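Local coordinates for protein alanine racemase 1 (Caldanaerobacter subterraneus subsp. tengcongensis MB4, PDB 4Y2W) that belongs to the alanine racemase family, pairing an N-terminal TIM-barrel domain with a C-terminal domain built largely of beta strands, at residues I109-L120 and E150-L160. The protein carries 1 engineered substitution. Numbering follows the deposited sequence.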
# COMPACT_ATOMS: atom_id res chain seq x y z
N ILE A 109 -0.71 -23.45 25.75
CA ILE A 109 0.34 -24.40 26.13
C ILE A 109 0.81 -25.27 24.96
O ILE A 109 1.99 -25.60 24.87
CB ILE A 109 -0.11 -25.31 27.31
CG1 ILE A 109 1.08 -26.05 27.93
CG2 ILE A 109 -1.19 -26.31 26.88
CD1 ILE A 109 2.14 -25.13 28.52
N LYS A 110 -0.10 -25.64 24.07
CA LYS A 110 0.24 -26.50 22.94
C LYS A 110 1.28 -25.84 22.05
O LYS A 110 2.20 -26.50 21.57
CB LYS A 110 -1.00 -26.85 22.12
CG LYS A 110 -0.77 -27.95 21.09
CD LYS A 110 -1.94 -28.07 20.13
CE LYS A 110 -1.68 -29.14 19.08
NZ LYS A 110 -2.64 -29.05 17.95
N TYR A 111 1.13 -24.53 21.84
CA TYR A 111 2.06 -23.75 21.04
C TYR A 111 3.42 -23.62 21.73
O TYR A 111 4.46 -23.76 21.09
CB TYR A 111 1.46 -22.36 20.75
CG TYR A 111 2.28 -21.48 19.82
CD1 TYR A 111 2.59 -21.89 18.53
CD2 TYR A 111 2.73 -20.23 20.24
CE1 TYR A 111 3.34 -21.09 17.68
CE2 TYR A 111 3.47 -19.42 19.40
CZ TYR A 111 3.77 -19.85 18.12
OH TYR A 111 4.51 -19.04 17.29
N ALA A 112 3.40 -23.38 23.04
CA ALA A 112 4.62 -23.30 23.84
C ALA A 112 5.45 -24.59 23.75
O ALA A 112 6.67 -24.53 23.64
CB ALA A 112 4.29 -23.00 25.29
N LYS A 113 4.77 -25.73 23.80
CA LYS A 113 5.42 -27.04 23.66
C LYS A 113 6.10 -27.19 22.30
O LYS A 113 7.25 -27.61 22.22
CB LYS A 113 4.41 -28.18 23.84
CG LYS A 113 3.93 -28.39 25.27
CD LYS A 113 2.96 -29.57 25.34
CE LYS A 113 2.30 -29.69 26.71
NZ LYS A 113 3.29 -29.89 27.81
N GLU A 114 5.36 -26.84 21.24
CA GLU A 114 5.88 -26.90 19.87
C GLU A 114 7.09 -25.98 19.69
O GLU A 114 8.02 -26.32 18.96
CB GLU A 114 4.79 -26.53 18.86
CG GLU A 114 3.69 -27.57 18.71
CD GLU A 114 2.49 -27.06 17.93
OE1 GLU A 114 1.39 -27.65 18.08
OE2 GLU A 114 2.62 -26.08 17.17
N LEU A 115 7.06 -24.82 20.34
CA LEU A 115 8.21 -23.92 20.32
C LEU A 115 9.38 -24.52 21.09
O LEU A 115 10.51 -24.51 20.60
CB LEU A 115 7.84 -22.55 20.89
CG LEU A 115 8.95 -21.48 20.93
CD1 LEU A 115 9.64 -21.32 19.58
CD2 LEU A 115 8.39 -20.15 21.41
N GLU A 116 9.11 -25.05 22.28
CA GLU A 116 10.15 -25.67 23.12
C GLU A 116 10.86 -26.78 22.36
O GLU A 116 12.09 -26.85 22.37
CB GLU A 116 9.55 -26.23 24.42
CG GLU A 116 10.59 -26.56 25.49
CD GLU A 116 10.11 -27.53 26.57
OE1 GLU A 116 9.06 -28.18 26.39
OE2 GLU A 116 10.80 -27.64 27.60
N LYS A 117 10.08 -27.63 21.70
CA LYS A 117 10.60 -28.73 20.89
C LYS A 117 11.68 -28.25 19.91
O LYS A 117 12.76 -28.86 19.82
CB LYS A 117 9.45 -29.40 20.13
CG LYS A 117 9.81 -30.69 19.41
CD LYS A 117 8.55 -31.37 18.87
CE LYS A 117 8.85 -32.33 17.72
NZ LYS A 117 9.55 -33.57 18.18
N GLU A 118 11.39 -27.17 19.19
CA GLU A 118 12.34 -26.59 18.24
C GLU A 118 13.54 -25.93 18.95
O GLU A 118 14.66 -25.96 18.43
CB GLU A 118 11.63 -25.57 17.35
CG GLU A 118 12.43 -25.05 16.16
CD GLU A 118 12.73 -26.12 15.13
OE1 GLU A 118 11.85 -26.97 14.86
OE2 GLU A 118 13.84 -26.10 14.56
N SER A 119 13.29 -25.35 20.12
CA SER A 119 14.36 -24.75 20.94
C SER A 119 15.39 -25.79 21.38
O SER A 119 16.59 -25.54 21.34
CB SER A 119 13.76 -24.09 22.19
OG SER A 119 12.51 -23.50 21.92
N LEU A 120 14.89 -26.95 21.80
CA LEU A 120 15.74 -28.05 22.24
C LEU A 120 16.42 -28.74 21.06
O LEU A 120 17.53 -29.25 21.18
CB LEU A 120 14.93 -29.06 23.06
CG LEU A 120 14.33 -28.51 24.36
CD1 LEU A 120 13.35 -29.50 24.98
CD2 LEU A 120 15.42 -28.13 25.35
N GLU A 150 -1.16 -22.84 32.85
CA GLU A 150 -0.31 -23.01 31.67
C GLU A 150 0.96 -22.17 31.75
O GLU A 150 2.03 -22.62 31.34
CB GLU A 150 -1.08 -22.67 30.39
CG GLU A 150 -2.25 -23.61 30.14
CD GLU A 150 -2.87 -23.44 28.76
OE1 GLU A 150 -2.60 -22.41 28.11
OE2 GLU A 150 -3.62 -24.34 28.33
N ILE A 151 0.85 -20.96 32.28
CA ILE A 151 2.01 -20.08 32.46
C ILE A 151 3.01 -20.69 33.45
O ILE A 151 4.22 -20.56 33.27
CB ILE A 151 1.58 -18.67 32.91
CG1 ILE A 151 0.89 -17.94 31.75
CG2 ILE A 151 2.78 -17.85 33.37
CD1 ILE A 151 0.10 -16.72 32.17
N LEU A 152 2.50 -21.35 34.49
CA LEU A 152 3.37 -21.99 35.49
C LEU A 152 4.11 -23.20 34.92
O LEU A 152 5.24 -23.48 35.33
CB LEU A 152 2.57 -22.38 36.74
CG LEU A 152 2.25 -21.23 37.71
CD1 LEU A 152 1.11 -21.59 38.65
CD2 LEU A 152 3.49 -20.82 38.49
N GLU A 153 3.49 -23.91 33.99
CA GLU A 153 4.15 -25.02 33.31
C GLU A 153 5.28 -24.49 32.43
O GLU A 153 6.40 -25.02 32.46
CB GLU A 153 3.15 -25.82 32.47
CG GLU A 153 3.66 -27.20 32.08
CD GLU A 153 2.60 -28.06 31.40
OE1 GLU A 153 2.99 -29.03 30.72
OE2 GLU A 153 1.39 -27.77 31.54
N MET A 154 5.00 -23.43 31.67
CA MET A 154 5.99 -22.79 30.81
C MET A 154 7.23 -22.34 31.57
O MET A 154 8.34 -22.38 31.04
CB MET A 154 5.38 -21.58 30.09
CG MET A 154 4.38 -21.94 29.01
SD MET A 154 3.65 -20.47 28.27
CE MET A 154 2.05 -21.10 27.77
N ALA A 155 7.05 -21.91 32.82
CA ALA A 155 8.16 -21.49 33.67
C ALA A 155 9.12 -22.64 33.98
O ALA A 155 10.29 -22.41 34.26
CB ALA A 155 7.62 -20.90 34.97
N ASN A 156 8.60 -23.87 33.92
CA ASN A 156 9.39 -25.07 34.19
C ASN A 156 9.89 -25.77 32.93
O ASN A 156 10.51 -26.84 33.02
CB ASN A 156 8.56 -26.03 35.04
CG ASN A 156 7.94 -25.36 36.25
OD1 ASN A 156 8.57 -24.54 36.91
ND2 ASN A 156 6.69 -25.70 36.54
N MET A 157 9.63 -25.18 31.77
CA MET A 157 10.14 -25.70 30.50
C MET A 157 11.51 -25.08 30.22
O MET A 157 11.61 -23.89 29.93
CB MET A 157 9.17 -25.37 29.36
CG MET A 157 7.87 -26.15 29.42
SD MET A 157 6.74 -25.76 28.07
CE MET A 157 5.23 -26.53 28.65
N ARG A 158 12.55 -25.89 30.33
CA ARG A 158 13.94 -25.42 30.19
C ARG A 158 14.29 -24.94 28.78
O ARG A 158 15.25 -24.18 28.60
CB ARG A 158 14.93 -26.51 30.63
CG ARG A 158 14.97 -27.75 29.74
CD ARG A 158 15.71 -28.89 30.42
NE ARG A 158 15.73 -30.11 29.61
CZ ARG A 158 16.50 -30.32 28.54
NH1 ARG A 158 16.43 -31.48 27.89
NH2 ARG A 158 17.35 -29.39 28.11
N GLY A 159 13.53 -25.37 27.78
CA GLY A 159 13.72 -24.91 26.40
C GLY A 159 13.28 -23.47 26.17
O GLY A 159 13.71 -22.85 25.20
N LEU A 160 12.42 -22.96 27.05
CA LEU A 160 11.93 -21.58 26.96
C LEU A 160 12.60 -20.68 27.98
O LEU A 160 13.20 -21.16 28.94
CB LEU A 160 10.42 -21.54 27.19
CG LEU A 160 9.57 -22.45 26.31
CD1 LEU A 160 8.09 -22.27 26.66
CD2 LEU A 160 9.82 -22.17 24.84
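Ile109 sets CD1 against both Met154 CG of helix 150-155, at 3.9 Å, and Met157 CE in the loop after it. With CG1 anti to the backbone N (chi1 -165°), the longer branch carries CD1 to the two methionines, and CG2 stays beside the carboxylate of Glu150. That carboxylate takes a weak hydrogen bond from Ile109 N to Glu150 OE1 (3.2 Å, bent to 124°), but Tyr141 OH is the stronger partner of Glu150. One turn on, Ala112 CB packs on Met154 CE at 3.8 Å and also meets Leu160 CD1, whose sister methyl CD2 lies against Leu115 CG at 4.1 Å. On the solvent side, Lys113 bends at its last torsion to bring NZ within 3.0 Å of Glu153 OE1, a salt bridge in which NZ comes from above the carboxylate plane. Next to this pair, the extended Met157 chain runs at about a right angle to Glu116, whose carboxylate lies along Met157 CB, CG and SD. Past the end of helix 150-155, the type I turn Met157 to Leu160 brings the backbone close: Gly159 CA comes to 3.7 Å from Glu116 CG, and Leu120 CD2 sits over one face of the Arg158 guanidinium. Ser119 OG turns back onto its own helix, bonding Leu115 O at 2.6 Å. On the barrel side, Leu115 and Met154 reach strand 126-131, and Ala112 touches strand 103-106. The axes of segments 109-120 and 150-155 come within 10.3 Å and lie 13° from parallel, as neighbouring outer helices of an eight-stranded (beta/alpha) TIM barrel, helix 144-155 leading through that turn into strand 160-166.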